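Local coordinates for peptidase M16 domain protein (Alicyclobacillus acidocaldarius subsp. acidocaldarius DSM 446, PDB 4XEA), which is probably a zinc-type metallopeptidase of family M16, here with nickel in its metal site, that would cleave peptide bonds by hydrolysis, at residues E4-W12 / V19-A27; M244-V255 / M415-S423. All coordinates share one frame; numbering follows the deposited sequence.

Contact 1 (4-12 with 19-27) comes first along the chain and is complete before contact 2 (244-255 with 415-423) opens. The first is a local hairpin at the edge of a six-strand mixed sheet; the second brings the C-terminal strand, residues 415-422, between strands 241-246 and 252-258 of a separate five-strand mixed sheet. No strand is shared, and the contacts lie on opposite sides of the chain's centre, with their own centres 45 Å apart and nearest atoms about 31 Å apart. Such paired alpha/beta halves are consistent with the M16 family, in which one half carries the metal site, formed here by H61, H65 and E136.

Contact 1: E4-W12 / V19-A27; sequences ELPFETRTW and VVTLMPRPA
W12 lies beside V20 with both side chains pointing the same way, so that the CB of V20 stands over one face of the indole, 4.0 Å from the centroid of its six-membered ring and 12° off the normal, a CH-pi contact. CG of W12 sits between the backbone N and carbonyl carbon (chi1 81°), which folds the ring back over the neighbouring strand; there L22 meets its edge, CD1 lying 3.9 Å from W12 CH2. On the other face of the hairpin, T11 and T21 form a non-hydrogen-bonded pair whose hydroxyls are linked, OG1 to OG1, at 2.9 Å. Backbone bonds flank it, R10 pairing with L22 and W12 with V20. Farther along, R25 lays its CD over one face of the F7 ring, L5 CB sits over the other, and M23 comes in obliquely from the R25 side, its CG 3.7 Å from F7 CE2, the selenium of this selenomethionine making a Met-aromatic contact. R10 grips E8 side-on, NH2 to OE1 at 3.0 Å, and also bridges to D205. Strand 194-200 continues the sheet beyond strand 19-24, helix 204-216 packs against the W12 and V20 face, and helix 367-379 covers T11 and T21.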
ATOM      1  N   GLU A   4     -27.505   0.625   1.037  1.00 80.10           N
ATOM      2  CA  GLU A   4     -27.703   1.967   1.577  1.00 80.52           C
ATOM      3  C   GLU A   4     -26.396   2.456   2.172  1.00 78.03           C
ATOM      4  O   GLU A   4     -25.935   1.932   3.181  1.00 78.99           O
ATOM      5  CB  GLU A   4     -28.782   1.976   2.665  1.00 84.49           C
ATOM      6  CG  GLU A   4     -30.199   1.657   2.185  1.00 89.67           C
ATOM      7  CD  GLU A   4     -30.765   2.670   1.174  1.00 92.85           C
ATOM      8  OE1 GLU A   4     -30.165   3.760   0.981  1.00 94.16           O
ATOM      9  OE2 GLU A   4     -31.820   2.360   0.561  1.00 95.13           O
ATOM     10  N   LEU A   5     -25.795   3.457   1.546  1.00 74.55           N
ATOM     11  CA  LEU A   5     -24.590   4.045   2.108  1.00 72.78           C
ATOM     12  C   LEU A   5     -24.938   4.958   3.282  1.00 74.37           C
ATOM     13  O   LEU A   5     -26.003   5.576   3.279  1.00 74.70           O
ATOM     14  CB  LEU A   5     -23.826   4.809   1.036  1.00 69.51           C
ATOM     15  CG  LEU A   5     -23.152   3.849   0.050  1.00 67.47           C
ATOM     16  CD1 LEU A   5     -22.864   4.554  -1.294  1.00 63.86           C
ATOM     17  CD2 LEU A   5     -21.884   3.225   0.674  1.00 66.22           C
ATOM     18  N   PRO A   6     -24.045   5.046   4.292  1.00 74.18           N
ATOM     19  CA  PRO A   6     -24.317   5.882   5.469  1.00 75.85           C
ATOM     20  C   PRO A   6     -24.287   7.394   5.223  1.00 74.46           C
ATOM     21  O   PRO A   6     -24.748   8.158   6.068  1.00 77.80           O
ATOM     22  CB  PRO A   6     -23.200   5.500   6.447  1.00 76.64           C
ATOM     23  CG  PRO A   6     -22.606   4.261   5.915  1.00 75.73           C
ATOM     24  CD  PRO A   6     -22.791   4.287   4.446  1.00 73.41           C
ATOM     25  N   PHE A   7     -23.775   7.815   4.073  1.00 70.35           N
ATOM     26  CA  PHE A   7     -23.601   9.226   3.740  1.00 68.08           C
ATOM     27  C   PHE A   7     -24.417   9.596   2.509  1.00 66.97           C
ATOM     28  O   PHE A   7     -24.870   8.721   1.783  1.00 63.58           O
ATOM     29  CB  PHE A   7     -22.129   9.507   3.439  1.00 66.03           C
ATOM     30  CG  PHE A   7     -21.478   8.504   2.489  1.00 62.16           C
ATOM     31  CD1 PHE A   7     -20.715   7.448   2.982  1.00 63.15           C
ATOM     32  CD2 PHE A   7     -21.607   8.639   1.114  1.00 62.13           C
ATOM     33  CE1 PHE A   7     -20.098   6.527   2.101  1.00 61.22           C
ATOM     34  CE2 PHE A   7     -20.987   7.722   0.216  1.00 59.65           C
ATOM     35  CZ  PHE A   7     -20.238   6.671   0.722  1.00 60.25           C
ATOM     36  N   GLU A   8     -24.571  10.900   2.279  1.00 67.08           N
ATOM     37  CA  GLU A   8     -25.251  11.417   1.101  1.00 66.77           C
ATOM     38  C   GLU A   8     -24.351  11.238  -0.104  1.00 63.22           C
ATOM     39  O   GLU A   8     -23.126  11.375   0.011  1.00 61.67           O
ATOM     40  CB  GLU A   8     -25.575  12.917   1.259  1.00 68.62           C
ATOM     41  CG  GLU A   8     -25.998  13.579  -0.059  1.00 69.00           C
ATOM     42  CD  GLU A   8     -26.532  15.006   0.084  1.00 73.49           C
ATOM     43  OE1 GLU A   8     -26.062  15.754   0.958  1.00 75.92           O
ATOM     44  OE2 GLU A   8     -27.386  15.384  -0.739  1.00 73.72           O
ATOM     45  N   THR A   9     -24.959  10.929  -1.245  1.00 61.83           N
ATOM     46  CA  THR A   9     -24.307  11.083  -2.541  1.00 59.97           C
ATOM     47  C   THR A   9     -25.094  12.092  -3.385  1.00 60.74           C
ATOM     48  O   THR A   9     -26.239  11.825  -3.774  1.00 62.36           O
ATOM     49  CB  THR A   9     -24.187   9.750  -3.284  1.00 57.95           C
ATOM     50  OG1 THR A   9     -23.483   8.831  -2.460  1.00 58.21           O
ATOM     51  CG2 THR A   9     -23.448   9.916  -4.612  1.00 55.68           C
ATOM     52  N   ARG A  10     -24.443  13.217  -3.694  1.00 59.90           N
ATOM     53  CA  ARG A  10     -25.035  14.325  -4.436  1.00 60.26           C
ATOM     54  C   ARG A  10     -24.342  14.430  -5.800  1.00 57.01           C
ATOM     55  O   ARG A  10     -23.183  14.842  -5.895  1.00 54.76           O
ATOM     56  CB  ARG A  10     -24.881  15.630  -3.641  1.00 62.22           C
ATOM     57  CG  ARG A  10     -25.738  16.799  -4.132  1.00 66.52           C
ATOM     58  CD  ARG A  10     -25.460  18.085  -3.344  1.00 70.52           C
ATOM     59  NE  ARG A  10     -25.716  17.940  -1.906  1.00 73.94           N
ATOM     60  CZ  ARG A  10     -25.629  18.932  -1.009  1.00 75.99           C
ATOM     61  NH1 ARG A  10     -25.250  20.155  -1.374  1.00 77.31           N
ATOM     62  NH2 ARG A  10     -25.910  18.698   0.263  1.00 76.49           N
ATOM     63  N   THR A  11     -25.089  14.059  -6.838  1.00 55.65           N
ATOM     64  CA  THR A  11     -24.623  14.002  -8.210  1.00 53.62           C
ATOM     65  C   THR A  11     -25.483  14.935  -9.106  1.00 55.31           C
ATOM     66  O   THR A  11     -26.698  14.784  -9.165  1.00 56.85           O
ATOM     67  CB  THR A  11     -24.736  12.573  -8.765  1.00 52.67           C
ATOM     68  OG1 THR A  11     -23.959  11.651  -7.963  1.00 48.39           O
ATOM     69  CG2 THR A  11     -24.258  12.520 -10.190  1.00 47.63           C
ATOM     70  N   TRP A  12     -24.836  15.885  -9.785  1.00 54.42           N
ATOM     71  CA  TRP A  12     -25.501  16.762 -10.719  1.00 55.40           C
ATOM     72  C   TRP A  12     -24.545  17.147 -11.849  1.00 54.13           C
ATOM     73  O   TRP A  12     -23.373  16.718 -11.860  1.00 51.78           O
ATOM     74  CB  TRP A  12     -26.117  17.988 -10.004  1.00 58.72           C
ATOM     75  CG  TRP A  12     -25.196  19.094  -9.698  1.00 59.62           C
ATOM     76  CD1 TRP A  12     -25.148  20.315 -10.320  1.00 64.81           C
ATOM     77  CD2 TRP A  12     -24.232  19.145  -8.643  1.00 61.01           C
ATOM     78  NE1 TRP A  12     -24.206  21.119  -9.720  1.00 65.70           N
ATOM     79  CE2 TRP A  12     -23.620  20.419  -8.696  1.00 63.72           C
ATOM     80  CE3 TRP A  12     -23.821  18.239  -7.649  1.00 58.21           C
ATOM     81  CZ2 TRP A  12     -22.613  20.801  -7.802  1.00 64.33           C
ATOM     82  CZ3 TRP A  12     -22.830  18.624  -6.771  1.00 58.16           C
ATOM     83  CH2 TRP A  12     -22.237  19.896  -6.851  1.00 60.23           C
ATOM     84  N   VAL A  19     -19.921  16.707 -14.884  1.00 46.04           N
ATOM     85  CA  VAL A  19     -20.657  15.940 -13.869  1.00 45.95           C
ATOM     86  C   VAL A  19     -19.861  16.004 -12.567  1.00 45.93           C
ATOM     87  O   VAL A  19     -18.659  15.798 -12.567  1.00 44.28           O
ATOM     88  CB  VAL A  19     -20.896  14.474 -14.349  1.00 44.05           C
ATOM     89  CG1 VAL A  19     -21.371  13.556 -13.211  1.00 41.93           C
ATOM     90  CG2 VAL A  19     -21.925  14.445 -15.518  1.00 43.92           C
ATOM     91  N   VAL A  20     -20.558  16.292 -11.463  1.00 47.83           N
ATOM     92  CA  VAL A  20     -19.974  16.393 -10.158  1.00 48.43           C
ATOM     93  C   VAL A  20     -20.691  15.417  -9.245  1.00 49.50           C
ATOM     94  O   VAL A  20     -21.923  15.331  -9.268  1.00 51.29           O
ATOM     95  CB  VAL A  20     -20.096  17.805  -9.529  1.00 50.99           C
ATOM     96  CG1 VAL A  20     -19.385  17.852  -8.103  1.00 51.87           C
ATOM     97  CG2 VAL A  20     -19.511  18.892 -10.447  1.00 51.89           C
ATOM     98  N   THR A  21     -19.916  14.694  -8.429  1.00 48.57           N
ATOM     99  CA  THR A  21     -20.473  13.829  -7.383  1.00 48.80           C
ATOM    100  C   THR A  21     -19.765  14.126  -6.076  1.00 50.07           C
ATOM    101  O   THR A  21     -18.546  13.986  -6.005  1.00 49.06           O
ATOM    102  CB  THR A  21     -20.306  12.342  -7.731  1.00 47.87           C
ATOM    103  OG1 THR A  21     -21.211  12.002  -8.818  1.00 45.58           O
ATOM    104  CG2 THR A  21     -20.617  11.466  -6.511  1.00 46.62           C
ATOM    105  N   LEU A  22     -20.524  14.548  -5.061  1.00 51.34           N
ATOM    106  CA  LEU A  22     -19.986  14.835  -3.744  1.00 52.96           C
ATOM    107  C   LEU A  22     -20.515  13.797  -2.755  1.00 53.50           C
ATOM    108  O   LEU A  22     -21.699  13.454  -2.768  1.00 54.11           O
ATOM    109  CB  LEU A  22     -20.373  16.241  -3.268  1.00 55.20           C
ATOM    110  CG  LEU A  22     -20.045  17.451  -4.152  1.00 56.00           C
ATOM    111  CD1 LEU A  22     -20.629  18.767  -3.538  1.00 58.38           C
ATOM    112  CD2 LEU A  22     -18.551  17.584  -4.426  1.00 53.43           C
HETATM  113  N   MSE A  23     -19.619  13.272  -1.928  1.00 53.59           N
HETATM  114  CA  MSE A  23     -19.966  12.313  -0.879  1.00 54.76           C
HETATM  115  C   MSE A  23     -19.469  12.806   0.491  1.00 56.06           C
HETATM  116  O   MSE A  23     -18.448  12.335   1.000  1.00 55.60           O
HETATM  117  CB  MSE A  23     -19.350  10.939  -1.212  1.00 54.02           C
HETATM  118  CG  MSE A  23     -20.036  10.232  -2.371  1.00 53.45           C
HETATM  119 SE   MSE A  23     -19.028   8.648  -2.898  0.83 55.86          SE
HETATM  120  CE  MSE A  23     -17.752   9.538  -4.081  1.00 44.30           C
ATOM    121  N   PRO A  24     -20.195  13.757   1.111  1.00 58.09           N
ATOM    122  CA  PRO A  24     -19.755  14.273   2.404  1.00 59.44           C
ATOM    123  C   PRO A  24     -19.837  13.221   3.523  1.00 60.81           C
ATOM    124  O   PRO A  24     -20.823  12.512   3.626  1.00 61.25           O
ATOM    125  CB  PRO A  24     -20.719  15.447   2.660  1.00 62.83           C
ATOM    126  CG  PRO A  24     -21.921  15.168   1.806  1.00 61.64           C
ATOM    127  CD  PRO A  24     -21.403  14.439   0.608  1.00 59.01           C
ATOM    128  N   ARG A  25     -18.775  13.103   4.327  1.00 61.41           N
ATOM    129  CA  ARG A  25     -18.690  12.139   5.437  1.00 62.88           C
ATOM    130  C   ARG A  25     -18.108  12.933   6.591  1.00 64.96           C
ATOM    131  O   ARG A  25     -16.893  13.025   6.724  1.00 64.53           O
ATOM    132  CB  ARG A  25     -17.799  10.944   5.050  1.00 61.34           C
ATOM    133  CG  ARG A  25     -18.180  10.300   3.703  1.00 60.48           C
ATOM    134  CD  ARG A  25     -17.148   9.271   3.227  1.00 59.30           C
ATOM    135  NE  ARG A  25     -17.134   8.098   4.101  1.00 60.56           N
ATOM    136  CZ  ARG A  25     -16.116   7.252   4.261  1.00 60.01           C
ATOM    137  NH1 ARG A  25     -14.981   7.391   3.582  1.00 59.49           N
ATOM    138  NH2 ARG A  25     -16.244   6.246   5.121  1.00 58.49           N
ATOM    139  N   PRO A  26     -18.982  13.538   7.420  1.00 68.00           N
ATOM    140  CA  PRO A  26     -18.557  14.579   8.376  1.00 70.29           C
ATOM    141  C   PRO A  26     -17.642  14.101   9.494  1.00 72.04           C
ATOM    142  O   PRO A  26     -16.925  14.914  10.092  1.00 73.57           O
ATOM    143  CB  PRO A  26     -19.880  15.126   8.938  1.00 73.23           C
ATOM    144  CG  PRO A  26     -20.946  14.144   8.557  1.00 72.44           C
ATOM    145  CD  PRO A  26     -20.452  13.442   7.310  1.00 69.53           C
ATOM    146  N   ALA A  27     -17.659  12.797   9.765  1.00 71.96           N
ATOM    147  CA  ALA A  27     -16.838  12.222  10.828  1.00 73.73           C
ATOM    148  C   ALA A  27     -15.342  12.113  10.457  1.00 71.40           C
ATOM    149  O   ALA A  27     -14.517  11.820  11.322  1.00 73.44           O
ATOM    150  CB  ALA A  27     -17.388  10.837  11.228  1.00 74.73           C
TER

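Contact 2: M244-V255 / M415-S423; sequences MHFPVQQPRLLV and MVVSAVLPS. Unlike the reference sequence in segment 415-423: L421 (reference Val).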
HETATM    1  N   MSE A 244      12.116 -14.616 -22.716  1.00 51.07           N
HETATM    2  CA  MSE A 244      13.296 -13.832 -22.924  1.00 53.91           C
HETATM    3  C   MSE A 244      14.115 -13.871 -21.645  1.00 55.57           C
HETATM    4  O   MSE A 244      13.613 -14.267 -20.591  1.00 53.02           O
HETATM    5  CB  MSE A 244      12.898 -12.414 -23.308  1.00 54.48           C
HETATM    6  CG  MSE A 244      12.077 -11.715 -22.256  1.00 58.14           C
HETATM    7 SE   MSE A 244      12.227  -9.787 -22.437  0.72 67.10          SE
HETATM    8  CE  MSE A 244      14.129  -9.525 -22.813  1.00 67.95           C
ATOM      9  N   HIS A 245      15.380 -13.507 -21.782  1.00 58.33           N
ATOM     10  CA  HIS A 245      16.296 -13.442 -20.661  1.00 62.59           C
ATOM     11  C   HIS A 245      16.487 -11.981 -20.240  1.00 64.28           C
ATOM     12  O   HIS A 245      16.548 -11.076 -21.079  1.00 62.88           O
ATOM     13  CB  HIS A 245      17.628 -14.075 -21.016  1.00 64.57           C
ATOM     14  CG  HIS A 245      17.579 -15.570 -21.106  1.00 66.16           C
ATOM     15  ND1 HIS A 245      17.385 -16.233 -22.295  1.00 66.82           N
ATOM     16  CD2 HIS A 245      17.703 -16.530 -20.157  1.00 68.92           C
ATOM     17  CE1 HIS A 245      17.399 -17.536 -22.078  1.00 68.89           C
ATOM     18  NE2 HIS A 245      17.592 -17.744 -20.790  1.00 70.40           N
ATOM     19  N   PHE A 246      16.577 -11.785 -18.929  1.00 67.69           N
ATOM     20  CA  PHE A 246      16.696 -10.448 -18.332  1.00 70.41           C
ATOM     21  C   PHE A 246      17.441 -10.597 -17.002  1.00 73.69           C
ATOM     22  O   PHE A 246      17.332 -11.650 -16.361  1.00 72.90           O
ATOM     23  CB  PHE A 246      15.298  -9.861 -18.108  1.00 68.35           C
ATOM     24  CG  PHE A 246      15.189  -8.375 -18.398  1.00 72.27           C
ATOM     25  CD1 PHE A 246      15.475  -7.873 -19.666  1.00 76.60           C
ATOM     26  CD2 PHE A 246      14.777  -7.484 -17.410  1.00 76.32           C
ATOM     27  CE1 PHE A 246      15.360  -6.498 -19.943  1.00 78.43           C
ATOM     28  CE2 PHE A 246      14.661  -6.104 -17.671  1.00 78.06           C
ATOM     29  CZ  PHE A 246      14.949  -5.613 -18.941  1.00 79.11           C
ATOM     30  N   PRO A 247      18.236  -9.571 -16.604  1.00 77.74           N
ATOM     31  CA  PRO A 247      18.854  -9.529 -15.259  1.00 81.00           C
ATOM     32  C   PRO A 247      17.821  -9.522 -14.118  1.00 80.45           C
ATOM     33  O   PRO A 247      17.497  -8.466 -13.569  1.00 81.49           O
ATOM     34  CB  PRO A 247      19.651  -8.226 -15.304  1.00 83.49           C
ATOM     35  CG  PRO A 247      20.097  -8.140 -16.717  1.00 83.40           C
ATOM     36  CD  PRO A 247      18.864  -8.571 -17.495  1.00 79.19           C
ATOM     37  N   VAL A 248      17.276 -10.701 -13.823  1.00 79.71           N
ATOM     38  CA  VAL A 248      16.259 -10.918 -12.774  1.00 78.18           C
ATOM     39  C   VAL A 248      16.891 -12.034 -11.997  1.00 80.23           C
ATOM     40  O   VAL A 248      17.706 -12.767 -12.543  1.00 81.59           O
ATOM     41  CB  VAL A 248      14.897 -11.429 -13.293  1.00 75.11           C
ATOM     42  CG1 VAL A 248      14.065 -10.315 -13.898  1.00 73.00           C
ATOM     43  CG2 VAL A 248      15.079 -12.594 -14.283  1.00 73.14           C
ATOM     44  N   GLN A 249      16.545 -12.167 -10.730  1.00 80.92           N
ATOM     45  CA  GLN A 249      17.172 -13.182  -9.909  1.00 82.71           C
ATOM     46  C   GLN A 249      16.325 -14.444  -9.794  1.00 80.47           C
ATOM     47  O   GLN A 249      16.829 -15.499  -9.419  1.00 82.13           O
ATOM     48  CB  GLN A 249      17.579 -12.604  -8.548  1.00 86.11           C
ATOM     49  CG  GLN A 249      18.845 -11.688  -8.611  1.00 89.49           C
ATOM     50  CD  GLN A 249      20.005 -12.269  -9.456  1.00 90.40           C
ATOM     51  OE1 GLN A 249      20.768 -13.125  -8.998  1.00 92.99           O
ATOM     52  NE2 GLN A 249      20.135 -11.785 -10.693  1.00 88.33           N
ATOM     53  N   GLN A 250      15.054 -14.362 -10.174  1.00 76.39           N
ATOM     54  CA  GLN A 250      14.257 -15.575 -10.341  1.00 74.02           C
ATOM     55  C   GLN A 250      13.355 -15.443 -11.577  1.00 68.89           C
ATOM     56  O   GLN A 250      13.016 -14.325 -11.988  1.00 65.82           O
ATOM     57  CB  GLN A 250      13.463 -15.912  -9.065  1.00 75.04           C
ATOM     58  CG  GLN A 250      12.337 -14.947  -8.697  1.00 75.18           C
ATOM     59  CD  GLN A 250      12.827 -13.587  -8.213  1.00 80.23           C
ATOM     60  OE1 GLN A 250      12.860 -12.612  -8.979  1.00 80.43           O
ATOM     61  NE2 GLN A 250      13.201 -13.509  -6.935  1.00 83.60           N
ATOM     62  N   PRO A 251      12.991 -16.582 -12.188  1.00 66.39           N
ATOM     63  CA  PRO A 251      12.101 -16.476 -13.345  1.00 63.13           C
ATOM     64  C   PRO A 251      10.747 -15.853 -12.971  1.00 60.37           C
ATOM     65  O   PRO A 251      10.370 -15.868 -11.787  1.00 60.63           O
ATOM     66  CB  PRO A 251      11.936 -17.929 -13.814  1.00 62.93           C
ATOM     67  CG  PRO A 251      13.063 -18.686 -13.202  1.00 66.60           C
ATOM     68  CD  PRO A 251      13.417 -17.968 -11.930  1.00 68.32           C
ATOM     69  N   ARG A 252      10.049 -15.289 -13.964  1.00 57.69           N
ATOM     70  CA  ARG A 252       8.679 -14.777 -13.794  1.00 55.94           C
ATOM     71  C   ARG A 252       7.827 -15.300 -14.930  1.00 52.53           C
ATOM     72  O   ARG A 252       8.302 -15.369 -16.063  1.00 52.77           O
ATOM     73  CB  ARG A 252       8.606 -13.243 -13.833  1.00 55.34           C
ATOM     74  CG  ARG A 252       9.216 -12.537 -12.626  1.00 61.55           C
ATOM     75  CD  ARG A 252      10.670 -12.226 -12.875  1.00 66.83           C
ATOM     76  NE  ARG A 252      11.350 -11.607 -11.721  1.00 71.63           N
ATOM     77  CZ  ARG A 252      11.165 -10.344 -11.338  1.00 74.23           C
ATOM     78  NH1 ARG A 252      10.300  -9.550 -11.984  1.00 72.93           N
ATOM     79  NH2 ARG A 252      11.832  -9.876 -10.291  1.00 76.26           N
ATOM     80  N   LEU A 253       6.587 -15.664 -14.621  1.00 49.66           N
ATOM     81  CA  LEU A 253       5.647 -16.188 -15.615  1.00 46.66           C
ATOM     82  C   LEU A 253       4.443 -15.275 -15.630  1.00 45.05           C
ATOM     83  O   LEU A 253       3.972 -14.916 -14.557  1.00 41.91           O
ATOM     84  CB  LEU A 253       5.151 -17.572 -15.203  1.00 47.50           C
ATOM     85  CG  LEU A 253       4.188 -18.204 -16.248  1.00 48.23           C
ATOM     86  CD1 LEU A 253       5.020 -18.735 -17.409  1.00 49.99           C
ATOM     87  CD2 LEU A 253       3.316 -19.334 -15.697  1.00 50.40           C
ATOM     88  N   LEU A 254       3.933 -14.950 -16.824  1.00 43.62           N
ATOM     89  CA  LEU A 254       2.661 -14.276 -16.983  1.00 44.04           C
ATOM     90  C   LEU A 254       1.885 -15.059 -18.021  1.00 42.09           C
ATOM     91  O   LEU A 254       2.417 -15.342 -19.097  1.00 42.65           O
ATOM     92  CB  LEU A 254       2.846 -12.852 -17.497  1.00 43.95           C
ATOM     93  CG  LEU A 254       3.138 -11.677 -16.584  1.00 50.05           C
ATOM     94  CD1 LEU A 254       3.029 -10.451 -17.493  1.00 52.25           C
ATOM     95  CD2 LEU A 254       2.167 -11.572 -15.414  1.00 51.28           C
ATOM     96  N   VAL A 255       0.654 -15.443 -17.674  1.00 40.74           N
ATOM     97  CA  VAL A 255      -0.274 -16.018 -18.597  1.00 39.17           C
ATOM     98  C   VAL A 255      -1.444 -15.038 -18.734  1.00 38.87           C
ATOM     99  O   VAL A 255      -1.978 -14.530 -17.709  1.00 39.39           O
ATOM    100  CB  VAL A 255      -0.809 -17.369 -18.117  1.00 40.48           C
ATOM    101  CG1 VAL A 255      -1.700 -17.997 -19.229  1.00 39.66           C
ATOM    102  CG2 VAL A 255       0.343 -18.328 -17.734  1.00 43.16           C
HETATM  103  N   MSE A 415      -5.001 -17.256 -25.580  1.00 37.69           N
HETATM  104  CA  MSE A 415      -4.114 -17.287 -24.441  1.00 37.26           C
HETATM  105  C   MSE A 415      -2.679 -17.036 -24.880  1.00 37.96           C
HETATM  106  O   MSE A 415      -2.283 -17.459 -25.928  1.00 37.53           O
HETATM  107  CB  MSE A 415      -4.214 -18.645 -23.719  1.00 39.03           C
HETATM  108  CG  MSE A 415      -3.359 -18.789 -22.513  1.00 39.97           C
HETATM  109 SE   MSE A 415      -3.363 -20.531 -21.700  0.76 49.81          SE
HETATM  110  CE  MSE A 415      -2.634 -21.639 -23.166  1.00 49.06           C
ATOM    111  N   VAL A 416      -1.930 -16.305 -24.045  1.00 37.58           N
ATOM    112  CA  VAL A 416      -0.528 -16.020 -24.269  1.00 38.52           C
ATOM    113  C   VAL A 416       0.184 -16.485 -23.018  1.00 38.90           C
ATOM    114  O   VAL A 416      -0.271 -16.214 -21.875  1.00 39.32           O
ATOM    115  CB  VAL A 416      -0.239 -14.508 -24.451  1.00 38.05           C
ATOM    116  CG1 VAL A 416       1.267 -14.281 -24.633  1.00 38.25           C
ATOM    117  CG2 VAL A 416      -1.017 -13.983 -25.624  1.00 38.34           C
ATOM    118  N   VAL A 417       1.259 -17.221 -23.195  1.00 41.29           N
ATOM    119  CA  VAL A 417       2.067 -17.662 -22.042  1.00 43.58           C
ATOM    120  C   VAL A 417       3.438 -17.042 -22.233  1.00 44.61           C
ATOM    121  O   VAL A 417       4.083 -17.316 -23.258  1.00 46.42           O
ATOM    122  CB  VAL A 417       2.226 -19.191 -21.941  1.00 45.06           C
ATOM    123  CG1 VAL A 417       2.952 -19.629 -20.641  1.00 46.79           C
ATOM    124  CG2 VAL A 417       0.904 -19.909 -22.029  1.00 48.35           C
ATOM    125  N   SER A 418       3.909 -16.252 -21.262  1.00 45.03           N
ATOM    126  CA  SER A 418       5.191 -15.579 -21.429  1.00 46.13           C
ATOM    127  C   SER A 418       6.049 -15.593 -20.167  1.00 47.23           C
ATOM    128  O   SER A 418       5.519 -15.504 -19.054  1.00 48.15           O
ATOM    129  CB  SER A 418       4.961 -14.156 -21.925  1.00 44.69           C
ATOM    130  OG  SER A 418       4.468 -13.353 -20.881  1.00 50.67           O
ATOM    131  N   ALA A 419       7.368 -15.675 -20.344  1.00 47.26           N
ATOM    132  CA  ALA A 419       8.295 -15.838 -19.236  1.00 48.63           C
ATOM    133  C   ALA A 419       9.496 -14.900 -19.397  1.00 49.19           C
ATOM    134  O   ALA A 419       9.931 -14.561 -20.512  1.00 46.46           O
ATOM    135  CB  ALA A 419       8.779 -17.313 -19.144  1.00 51.67           C
ATOM    136  N   VAL A 420      10.028 -14.485 -18.258  1.00 50.87           N
ATOM    137  CA  VAL A 420      11.289 -13.754 -18.208  1.00 52.81           C
ATOM    138  C   VAL A 420      12.188 -14.642 -17.410  1.00 55.70           C
ATOM    139  O   VAL A 420      11.795 -15.075 -16.325  1.00 57.34           O
ATOM    140  CB  VAL A 420      11.143 -12.383 -17.497  1.00 53.54           C
ATOM    141  CG1 VAL A 420      12.486 -11.659 -17.461  1.00 57.25           C
ATOM    142  CG2 VAL A 420      10.104 -11.551 -18.211  1.00 52.89           C
ATOM    143  N   LEU A 421      13.371 -14.925 -17.949  1.00 57.08           N
ATOM    144  CA  LEU A 421      14.260 -15.943 -17.421  1.00 60.33           C
ATOM    145  C   LEU A 421      15.565 -15.281 -16.965  1.00 63.79           C
ATOM    146  O   LEU A 421      16.047 -14.345 -17.603  1.00 62.95           O
ATOM    147  CB  LEU A 421      14.542 -17.006 -18.497  1.00 60.27           C
ATOM    148  CG  LEU A 421      13.316 -17.669 -19.160  1.00 59.15           C
ATOM    149  CD1 LEU A 421      13.756 -18.648 -20.254  1.00 60.89           C
ATOM    150  CD2 LEU A 421      12.464 -18.393 -18.121  1.00 59.86           C
ATOM    151  N   PRO A 422      16.154 -15.761 -15.866  1.00 68.47           N
ATOM    152  CA  PRO A 422      17.370 -15.072 -15.420  1.00 72.51           C
ATOM    153  C   PRO A 422      18.479 -15.099 -16.477  1.00 74.29           C
ATOM    154  O   PRO A 422      18.756 -16.161 -17.036  1.00 74.89           O
ATOM    155  CB  PRO A 422      17.777 -15.863 -14.177  1.00 77.20           C
ATOM    156  CG  PRO A 422      16.502 -16.438 -13.675  1.00 75.67           C
ATOM    157  CD  PRO A 422      15.657 -16.723 -14.870  1.00 70.16           C
ATOM    158  N   SER A 423      19.069 -13.941 -16.773  1.00 75.53           N
ATOM    159  CA  SER A 423      20.310 -13.871 -17.567  1.00 78.44           C
ATOM    160  C   SER A 423      21.435 -14.596 -16.850  1.00 84.04           C
ATOM    161  O   SER A 423      21.534 -14.521 -15.619  1.00 87.31           O
ATOM    162  CB  SER A 423      20.767 -12.422 -17.780  1.00 78.78           C
ATOM    163  OG  SER A 423      20.120 -11.863 -18.900  1.00 77.32           O
ATOM    164  OXT SER A 423      22.282 -15.240 -17.476  1.00 86.64           O
TER
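V420 is central to the apolar packing: its CG1, anti to the backbone N (chi1 180°), reaches F246 CB at 3.4 Å and also touches V248 CG1. V248 turns its other methyl, CG2, onto the P422 ring, and P251 completes this cluster by meeting P422 obliquely, P251 CG lying 3.7 Å from P422 CD. On the sheet face opposite V420, V255 and V417 stand side by side and point the same way, while L253 comes across V417, its CD1 3.9 Å from V417 CG1. V255 CG1 also packs on CG of the selenomethionine M415.

The C-terminal strand is inserted between 241-246 (parallel) and 252-258 (antiparallel), bonded along both edges, so those successive strands of a mixed sheet are not neighbours. R252 and L254 pair antiparallel with V420 and S418, the L254 N to S418 O bond measuring 2.8 Å and nearly straight at 174°. M244 and F246 pair in parallel fashion with the opposite edge, L421 N giving its hydrogen to M244 O at 2.7 Å. At the end of the chain S423 N reaches F246 O from above the carbonyl plane, and P422 O lies at the edge of the H245 ring, in its plane. An inverse gamma turn centred on P247 begins the link between the two flanking strands. R252 directs NE and NH2 to one acceptor, Q250 OE1, and its guanidinium, with V248 CG1 over one face, also bridges to D145.

Helix 144-156 packs against V416 and V420, helix 325-342 covers L253 and V417, and strand 314-321 continues the sheet beyond 252-258.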